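Local coordinates for hypothetical protein (Parabacteroides merdae, PDB 4OO3) that is of unknown function but is probably an NAD(P)-dependent oxidoreductase, with a Rossmann-type nucleotide-binding domain joined to a C-terminal oxidoreductase domain, at residues Glu214-Gln228 and Ala425-Lys438. Residues are numbered along the deposited sequence; the frame is centred on the assembly and turned at random.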
ATOM      1  N   GLU A 214       8.577  -5.037  -9.991  1.00 31.19           N
ATOM      2  CA  GLU A 214       8.804  -6.387  -9.485  1.00 32.12           C
ATOM      3  C   GLU A 214       8.044  -6.595  -8.184  1.00 30.01           C
ATOM      4  O   GLU A 214       7.689  -5.637  -7.507  1.00 26.68           O
ATOM      5  CB  GLU A 214      10.297  -6.645  -9.261  1.00 34.19           C
ATOM      6  CG  GLU A 214      11.125  -6.642 -10.540  1.00 37.63           C
ATOM      7  CD  GLU A 214      12.106  -7.806 -10.647  1.00 41.06           C
ATOM      8  OE1 GLU A 214      12.211  -8.623  -9.699  1.00 40.95           O
ATOM      9  OE2 GLU A 214      12.785  -7.899 -11.699  1.00 42.54           O
ATOM     10  N   GLY A 215       7.817  -7.850  -7.819  1.00 31.70           N
ATOM     11  CA  GLY A 215       7.157  -8.150  -6.543  1.00 32.43           C
ATOM     12  C   GLY A 215       7.836  -7.492  -5.348  1.00 30.85           C
ATOM     13  O   GLY A 215       7.176  -7.009  -4.424  1.00 29.69           O
ATOM     14  N   ILE A 216       9.164  -7.457  -5.392  1.00 30.29           N
ATOM     15  CA  ILE A 216       9.973  -6.937  -4.298  1.00 31.09           C
ATOM     16  C   ILE A 216       9.845  -5.409  -4.095  1.00 29.98           C
ATOM     17  O   ILE A 216      10.267  -4.897  -3.061  1.00 28.92           O
ATOM     18  CB  ILE A 216      11.455  -7.374  -4.477  1.00 32.81           C
ATOM     19  CG1 ILE A 216      12.263  -7.182  -3.192  1.00 33.77           C
ATOM     20  CG2 ILE A 216      12.123  -6.630  -5.628  1.00 34.18           C
ATOM     21  CD1 ILE A 216      13.662  -7.746  -3.289  1.00 35.68           C
ATOM     22  N   VAL A 217       9.255  -4.685  -5.049  1.00 29.01           N
ATOM     23  CA  VAL A 217       9.106  -3.220  -4.927  1.00 27.93           C
ATOM     24  C   VAL A 217       7.646  -2.755  -4.854  1.00 27.73           C
ATOM     25  O   VAL A 217       7.381  -1.567  -4.686  1.00 26.69           O
ATOM     26  CB  VAL A 217       9.821  -2.463  -6.083  1.00 27.60           C
ATOM     27  CG1 VAL A 217      11.240  -2.983  -6.271  1.00 28.71           C
ATOM     28  CG2 VAL A 217       9.040  -2.547  -7.393  1.00 27.60           C
ATOM     29  N   ASP A 218       6.716  -3.697  -4.962  1.00 28.57           N
ATOM     30  CA  ASP A 218       5.299  -3.387  -5.127  1.00 28.20           C
ATOM     31  C   ASP A 218       4.570  -3.491  -3.774  1.00 26.52           C
ATOM     32  O   ASP A 218       4.499  -2.516  -3.041  1.00 25.09           O
ATOM     33  CB  ASP A 218       4.717  -4.303  -6.211  1.00 30.92           C
ATOM     34  CG  ASP A 218       3.255  -4.029  -6.508  1.00 34.56           C
ATOM     35  OD1 ASP A 218       2.752  -2.975  -6.058  1.00 31.86           O
ATOM     36  OD2 ASP A 218       2.623  -4.867  -7.209  1.00 33.28           O
ATOM     37  N   VAL A 219       4.060  -4.665  -3.422  1.00 28.43           N
ATOM     38  CA  VAL A 219       3.331  -4.832  -2.158  1.00 27.68           C
ATOM     39  C   VAL A 219       4.244  -4.603  -0.954  1.00 28.00           C
ATOM     40  O   VAL A 219       3.759  -4.213   0.097  1.00 26.93           O
ATOM     41  CB  VAL A 219       2.642  -6.223  -2.086  1.00 28.86           C
ATOM     42  CG1 VAL A 219       2.197  -6.593  -0.672  1.00 28.59           C
ATOM     43  CG2 VAL A 219       1.452  -6.254  -3.027  1.00 28.43           C
ATOM     44  N   THR A 220       5.555  -4.830  -1.111  1.00 28.82           N
ATOM     45  CA  THR A 220       6.527  -4.573  -0.031  1.00 27.17           C
ATOM     46  C   THR A 220       6.471  -3.122   0.449  1.00 27.70           C
ATOM     47  O   THR A 220       6.807  -2.817   1.598  1.00 28.80           O
ATOM     48  CB  THR A 220       7.984  -4.827  -0.477  1.00 27.18           C
ATOM     49  OG1 THR A 220       8.260  -4.053  -1.651  1.00 28.47           O
ATOM     50  CG2 THR A 220       8.234  -6.307  -0.764  1.00 27.67           C
ATOM     51  N   THR A 221       6.102  -2.221  -0.449  1.00 27.58           N
ATOM     52  CA  THR A 221       5.880  -0.822  -0.087  1.00 28.56           C
ATOM     53  C   THR A 221       5.014  -0.745   1.173  1.00 27.49           C
ATOM     54  O   THR A 221       5.414  -0.141   2.158  1.00 26.69           O
ATOM     55  CB  THR A 221       5.242  -0.064  -1.267  1.00 29.72           C
ATOM     56  OG1 THR A 221       6.166  -0.056  -2.360  1.00 31.89           O
ATOM     57  CG2 THR A 221       4.904   1.375  -0.909  1.00 34.64           C
ATOM     58  N   HIS A 222       3.852  -1.397   1.146  1.00 28.49           N
ATOM     59  CA  HIS A 222       2.975  -1.459   2.321  1.00 28.60           C
ATOM     60  C   HIS A 222       3.694  -2.003   3.557  1.00 28.98           C
ATOM     61  O   HIS A 222       3.525  -1.472   4.657  1.00 25.78           O
ATOM     62  CB  HIS A 222       1.767  -2.358   2.065  1.00 27.73           C
ATOM     63  CG  HIS A 222       0.816  -1.841   1.036  1.00 28.48           C
ATOM     64  ND1 HIS A 222       0.327  -0.553   1.049  1.00 29.70           N
ATOM     65  CD2 HIS A 222       0.239  -2.452  -0.026  1.00 30.71           C
ATOM     66  CE1 HIS A 222      -0.501  -0.386   0.033  1.00 30.95           C
ATOM     67  NE2 HIS A 222      -0.571  -1.525  -0.636  1.00 32.81           N
ATOM     68  N   LEU A 223       4.469  -3.076   3.384  1.00 27.53           N
ATOM     69  CA  LEU A 223       5.060  -3.763   4.537  1.00 26.38           C
ATOM     70  C   LEU A 223       6.177  -2.925   5.135  1.00 25.82           C
ATOM     71  O   LEU A 223       6.255  -2.771   6.349  1.00 26.10           O
ATOM     72  CB  LEU A 223       5.551  -5.170   4.167  1.00 27.37           C
ATOM     73  CG  LEU A 223       4.493  -6.116   3.594  1.00 28.22           C
ATOM     74  CD1 LEU A 223       5.092  -7.492   3.341  1.00 30.14           C
ATOM     75  CD2 LEU A 223       3.279  -6.226   4.512  1.00 28.85           C
ATOM     76  N   VAL A 224       7.009  -2.352   4.273  1.00 26.39           N
ATOM     77  CA  VAL A 224       8.086  -1.469   4.703  1.00 26.34           C
ATOM     78  C   VAL A 224       7.521  -0.251   5.434  1.00 27.20           C
ATOM     79  O   VAL A 224       8.061   0.161   6.470  1.00 28.83           O
ATOM     80  CB  VAL A 224       8.971  -1.047   3.505  1.00 27.08           C
ATOM     81  CG1 VAL A 224       9.841   0.158   3.845  1.00 27.28           C
ATOM     82  CG2 VAL A 224       9.842  -2.215   3.072  1.00 27.11           C
ATOM     83  N   ASP A 225       6.434   0.306   4.898  1.00 25.84           N
ATOM     84  CA  ASP A 225       5.735   1.420   5.529  1.00 24.76           C
ATOM     85  C   ASP A 225       5.199   1.030   6.893  1.00 26.03           C
ATOM     86  O   ASP A 225       5.280   1.812   7.827  1.00 25.42           O
ATOM     87  CB  ASP A 225       4.569   1.908   4.668  1.00 24.87           C
ATOM     88  CG  ASP A 225       3.872   3.131   5.268  1.00 26.28           C
ATOM     89  OD1 ASP A 225       4.516   4.195   5.340  1.00 24.59           O
ATOM     90  OD2 ASP A 225       2.687   3.028   5.672  1.00 25.26           O
ATOM     91  N   LEU A 226       4.653  -0.176   7.012  1.00 28.00           N
ATOM     92  CA  LEU A 226       4.141  -0.623   8.302  1.00 29.23           C
ATOM     93  C   LEU A 226       5.245  -0.737   9.350  1.00 30.36           C
ATOM     94  O   LEU A 226       5.028  -0.324  10.489  1.00 31.37           O
ATOM     95  CB  LEU A 226       3.381  -1.948   8.198  1.00 29.45           C
ATOM     96  CG  LEU A 226       1.964  -1.889   7.646  1.00 29.54           C
ATOM     97  CD1 LEU A 226       1.295  -3.237   7.853  1.00 31.41           C
ATOM     98  CD2 LEU A 226       1.139  -0.782   8.283  1.00 30.32           C
ATOM     99  N   VAL A 227       6.418  -1.278   8.994  1.00 29.10           N
ATOM    100  CA  VAL A 227       7.469  -1.420  10.019  1.00 29.06           C
ATOM    101  C   VAL A 227       7.903  -0.039  10.536  1.00 29.07           C
ATOM    102  O   VAL A 227       8.081   0.126  11.731  1.00 29.35           O
ATOM    103  CB  VAL A 227       8.654  -2.405   9.690  1.00 28.56           C
ATOM    104  CG1 VAL A 227       8.459  -3.176   8.398  1.00 28.29           C
ATOM    105  CG2 VAL A 227      10.024  -1.742   9.776  1.00 27.48           C
ATOM    106  N   GLN A 228       8.011   0.947   9.649  1.00 31.18           N
ATOM    107  CA  GLN A 228       8.257   2.343  10.050  1.00 30.67           C
ATOM    108  C   GLN A 228       7.132   2.893  10.931  1.00 30.84           C
ATOM    109  O   GLN A 228       7.370   3.448  12.000  1.00 29.89           O
ATOM    110  CB  GLN A 228       8.392   3.242   8.812  1.00 30.77           C
ATOM    111  CG  GLN A 228       9.586   2.922   7.924  1.00 32.06           C
ATOM    112  CD  GLN A 228       9.692   3.824   6.699  1.00 33.21           C
ATOM    113  OE1 GLN A 228       8.767   4.589   6.364  1.00 31.32           O
ATOM    114  NE2 GLN A 228      10.826   3.733   6.016  1.00 31.70           N
ATOM    115  N   ALA A 425      12.433   7.097   2.658  1.00 29.27           N
ATOM    116  CA  ALA A 425      13.127   5.977   3.309  1.00 30.34           C
ATOM    117  C   ALA A 425      12.531   4.646   2.877  1.00 30.10           C
ATOM    118  O   ALA A 425      13.253   3.673   2.656  1.00 32.41           O
ATOM    119  CB  ALA A 425      13.083   6.111   4.826  1.00 30.59           C
ATOM    120  N   LYS A 426      11.211   4.635   2.732  1.00 28.31           N
ATOM    121  CA  LYS A 426      10.471   3.461   2.322  1.00 27.06           C
ATOM    122  C   LYS A 426      10.908   3.023   0.934  1.00 26.61           C
ATOM    123  O   LYS A 426      11.268   1.860   0.729  1.00 26.65           O
ATOM    124  CB  LYS A 426       8.982   3.800   2.305  1.00 26.78           C
ATOM    125  CG  LYS A 426       8.046   2.646   2.027  1.00 27.71           C
ATOM    126  CD  LYS A 426       6.836   3.081   1.209  1.00 29.60           C
ATOM    127  CE  LYS A 426       6.117   4.274   1.799  1.00 29.98           C
ATOM    128  NZ  LYS A 426       5.008   4.773   0.960  1.00 27.55           N
ATOM    129  N   TYR A 427      10.856   3.958  -0.013  1.00 25.54           N
ATOM    130  CA  TYR A 427      11.212   3.678  -1.402  1.00 26.81           C
ATOM    131  C   TYR A 427      12.708   3.428  -1.586  1.00 28.29           C
ATOM    132  O   TYR A 427      13.103   2.657  -2.468  1.00 29.37           O
ATOM    133  CB  TYR A 427      10.717   4.791  -2.340  1.00 26.39           C
ATOM    134  CG  TYR A 427       9.228   4.757  -2.531  1.00 25.18           C
ATOM    135  CD1 TYR A 427       8.628   3.688  -3.179  1.00 26.66           C
ATOM    136  CD2 TYR A 427       8.411   5.779  -2.050  1.00 24.76           C
ATOM    137  CE1 TYR A 427       7.259   3.629  -3.337  1.00 26.58           C
ATOM    138  CE2 TYR A 427       7.043   5.732  -2.208  1.00 24.17           C
ATOM    139  CZ  TYR A 427       6.475   4.651  -2.852  1.00 24.98           C
ATOM    140  OH  TYR A 427       5.119   4.587  -3.031  1.00 23.02           O
ATOM    141  N   TYR A 428      13.540   4.059  -0.759  1.00 28.81           N
ATOM    142  CA  TYR A 428      14.964   3.723  -0.744  1.00 29.56           C
ATOM    143  C   TYR A 428      15.136   2.249  -0.392  1.00 30.27           C
ATOM    144  O   TYR A 428      15.898   1.531  -1.043  1.00 30.65           O
ATOM    145  CB  TYR A 428      15.742   4.580   0.260  1.00 30.36           C
ATOM    146  CG  TYR A 428      17.189   4.147   0.395  1.00 31.63           C
ATOM    147  CD1 TYR A 428      18.138   4.524  -0.546  1.00 33.64           C
ATOM    148  CD2 TYR A 428      17.599   3.344   1.448  1.00 33.81           C
ATOM    149  CE1 TYR A 428      19.461   4.127  -0.436  1.00 35.34           C
ATOM    150  CE2 TYR A 428      18.922   2.938   1.569  1.00 35.96           C
ATOM    151  CZ  TYR A 428      19.847   3.331   0.623  1.00 37.22           C
ATOM    152  OH  TYR A 428      21.157   2.922   0.740  1.00 41.40           O
ATOM    153  N   THR A 429      14.417   1.802   0.637  1.00 30.04           N
ATOM    154  CA  THR A 429      14.481   0.408   1.071  1.00 30.23           C
ATOM    155  C   THR A 429      14.093  -0.551  -0.063  1.00 30.29           C
ATOM    156  O   THR A 429      14.841  -1.482  -0.369  1.00 33.13           O
ATOM    157  CB  THR A 429      13.602   0.157   2.321  1.00 29.95           C
ATOM    158  OG1 THR A 429      13.902   1.137   3.332  1.00 30.34           O
ATOM    159  CG2 THR A 429      13.857  -1.227   2.892  1.00 29.03           C
ATOM    160  N   THR A 430      12.954  -0.311  -0.712  1.00 28.99           N
ATOM    161  CA  THR A 430      12.469  -1.245  -1.733  1.00 27.83           C
ATOM    162  C   THR A 430      13.328  -1.278  -2.993  1.00 29.39           C
ATOM    163  O   THR A 430      13.662  -2.360  -3.481  1.00 28.99           O
ATOM    164  CB  THR A 430      11.023  -0.967  -2.148  1.00 25.96           C
ATOM    165  OG1 THR A 430      10.900   0.379  -2.613  1.00 27.93           O
ATOM    166  CG2 THR A 430      10.072  -1.200  -0.970  1.00 25.84           C
ATOM    167  N   THR A 431      13.677  -0.110  -3.526  1.00 29.73           N
ATOM    168  CA  THR A 431      14.468  -0.057  -4.764  1.00 31.41           C
ATOM    169  C   THR A 431      15.908  -0.559  -4.571  1.00 33.19           C
ATOM    170  O   THR A 431      16.471  -1.185  -5.466  1.00 33.99           O
ATOM    171  CB  THR A 431      14.472   1.353  -5.374  1.00 31.89           C
ATOM    172  OG1 THR A 431      14.960   2.299  -4.416  1.00 32.26           O
ATOM    173  CG2 THR A 431      13.067   1.743  -5.810  1.00 31.71           C
ATOM    174  N   SER A 432      16.492  -0.303  -3.400  1.00 36.20           N
ATOM    175  CA  SER A 432      17.817  -0.836  -3.059  1.00 38.19           C
ATOM    176  C   SER A 432      17.818  -2.359  -2.981  1.00 38.57           C
ATOM    177  O   SER A 432      18.793  -3.006  -3.365  1.00 40.83           O
ATOM    178  CB  SER A 432      18.312  -0.264  -1.728  1.00 39.05           C
ATOM    179  OG  SER A 432      18.556   1.125  -1.841  1.00 42.44           O
ATOM    180  N   ALA A 433      16.726  -2.925  -2.475  1.00 36.99           N
ATOM    181  CA  ALA A 433      16.584  -4.372  -2.369  1.00 35.58           C
ATOM    182  C   ALA A 433      16.508  -5.014  -3.753  1.00 35.37           C
ATOM    183  O   ALA A 433      17.060  -6.095  -3.970  1.00 34.91           O
ATOM    184  CB  ALA A 433      15.354  -4.725  -1.544  1.00 34.56           C
ATOM    185  N   LEU A 434      15.834  -4.350  -4.690  1.00 33.38           N
ATOM    186  CA  LEU A 434      15.769  -4.857  -6.060  1.00 34.23           C
ATOM    187  C   LEU A 434      17.166  -5.023  -6.639  1.00 35.09           C
ATOM    188  O   LEU A 434      17.469  -6.039  -7.247  1.00 34.74           O
ATOM    189  CB  LEU A 434      14.940  -3.934  -6.953  1.00 33.70           C
ATOM    190  CG  LEU A 434      14.815  -4.350  -8.421  1.00 34.31           C
ATOM    191  CD1 LEU A 434      14.133  -5.706  -8.547  1.00 35.18           C
ATOM    192  CD2 LEU A 434      14.065  -3.293  -9.210  1.00 34.02           C
ATOM    193  N   ASP A 435      18.010  -4.016  -6.448  1.00 38.21           N
ATOM    194  CA  ASP A 435      19.400  -4.052  -6.923  1.00 39.56           C
ATOM    195  C   ASP A 435      20.223  -5.159  -6.260  1.00 41.49           C
ATOM    196  O   ASP A 435      20.947  -5.887  -6.936  1.00 42.55           O
ATOM    197  CB  ASP A 435      20.075  -2.693  -6.699  1.00 39.18           C
ATOM    198  CG  ASP A 435      19.550  -1.616  -7.637  1.00 40.83           C
ATOM    199  OD1 ASP A 435      18.890  -1.958  -8.644  1.00 40.24           O
ATOM    200  OD2 ASP A 435      19.801  -0.420  -7.373  1.00 43.07           O
HETATM  201  N   MSE A 436      20.108  -5.278  -4.941  1.00 41.97           N
HETATM  202  CA  MSE A 436      20.787  -6.338  -4.189  1.00 40.72           C
HETATM  203  C   MSE A 436      20.315  -7.686  -4.669  1.00 41.70           C
HETATM  204  O   MSE A 436      21.126  -8.572  -4.939  1.00 43.51           O
HETATM  205  CB  MSE A 436      20.497  -6.162  -2.695  1.00 39.64           C
HETATM  206  CG  MSE A 436      20.971  -7.355  -1.868  1.00 39.42           C
HETATM  207 SE   MSE A 436      21.016  -6.850   0.032  0.75 37.35          SE
HETATM  208  CE  MSE A 436      22.652  -5.759  -0.058  1.00 37.22           C
ATOM    209  N   ALA A 437      18.999  -7.847  -4.795  1.00 39.88           N
ATOM    210  CA  ALA A 437      18.416  -9.099  -5.271  1.00 40.97           C
ATOM    211  C   ALA A 437      18.917  -9.460  -6.664  1.00 43.01           C
ATOM    212  O   ALA A 437      19.149 -10.626  -6.959  1.00 45.83           O
ATOM    213  CB  ALA A 437      16.899  -9.011  -5.264  1.00 39.85           C
ATOM    214  N   LYS A 438      19.093  -8.449  -7.508  1.00 45.10           N
ATOM    215  CA  LYS A 438      19.553  -8.653  -8.883  1.00 48.07           C
ATOM    216  C   LYS A 438      21.054  -8.888  -9.009  1.00 49.41           C
ATOM    217  O   LYS A 438      21.511  -9.368 -10.040  1.00 50.08           O
ATOM    218  CB  LYS A 438      19.151  -7.464  -9.767  1.00 47.36           C
ATOM    219  CG  LYS A 438      17.694  -7.498 -10.190  1.00 46.67           C
ATOM    220  CD  LYS A 438      17.404  -6.508 -11.299  1.00 47.27           C
ATOM    221  CE  LYS A 438      16.071  -6.822 -11.954  1.00 48.12           C
ATOM    222  NZ  LYS A 438      15.770  -5.863 -13.051  1.00 49.77           N
TER
HETATM  223  O   HOH W   1       9.003   0.554  -4.354  1.00 23.71           O
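Lys426 lies as a knob among Thr221, Val224, Asp225 and Gln228 of helix 220-231. With CG anti to the backbone N (chi1 -174°), bends at the next two torsions lay CD over one face of the Tyr427 ring. Lys426 crosses Thr221 at about a right angle, with Lys426 CD only 3.3 Å from Thr221 CG2, a tight contact. Val224 CG1 packs on Lys426 CG at 3.6 Å. Asp225 is paired with Arg152.

Thr430 fills the middle of the contact. Thr430 CG2 meets Thr220 OG1 at 3.4 Å, the side chains lying alongside and pointing opposite ways. A bond from Thr220 OG1 to Ile216 O fixes that hydroxyl's rotation. Thr430 OG1 donates to a water at 2.6 Å, and that water donates to Val217 O at 2.7 Å, bridging the segments.

Further along, Leu434 CD1 touches Ile216 CG2, at 3.7 Å, and the carboxylate carbon of Glu214, whose side chain runs nearly perpendicular to it. Ile216 CD1 reaches the methyls of Ala433 and Ala437. Glu214 has a salt bridge with Arg250 and a long one with Lys438, Glu214 OE2 to Lys438 NZ 3.9 Å.

The segment helix axes run 131° apart in their N-to-C directions and come within 9.3 Å. Both helices pack on the mixed sheet of the C-terminal domain, through strands 183-190, 243-255 and 282-294. Lys426 (salt bridge) and Tyr427 (hydrogen bond) also reach Asp147, ending strand 145-147 of the Rossmann-type sheet, and so probably help join the two domains.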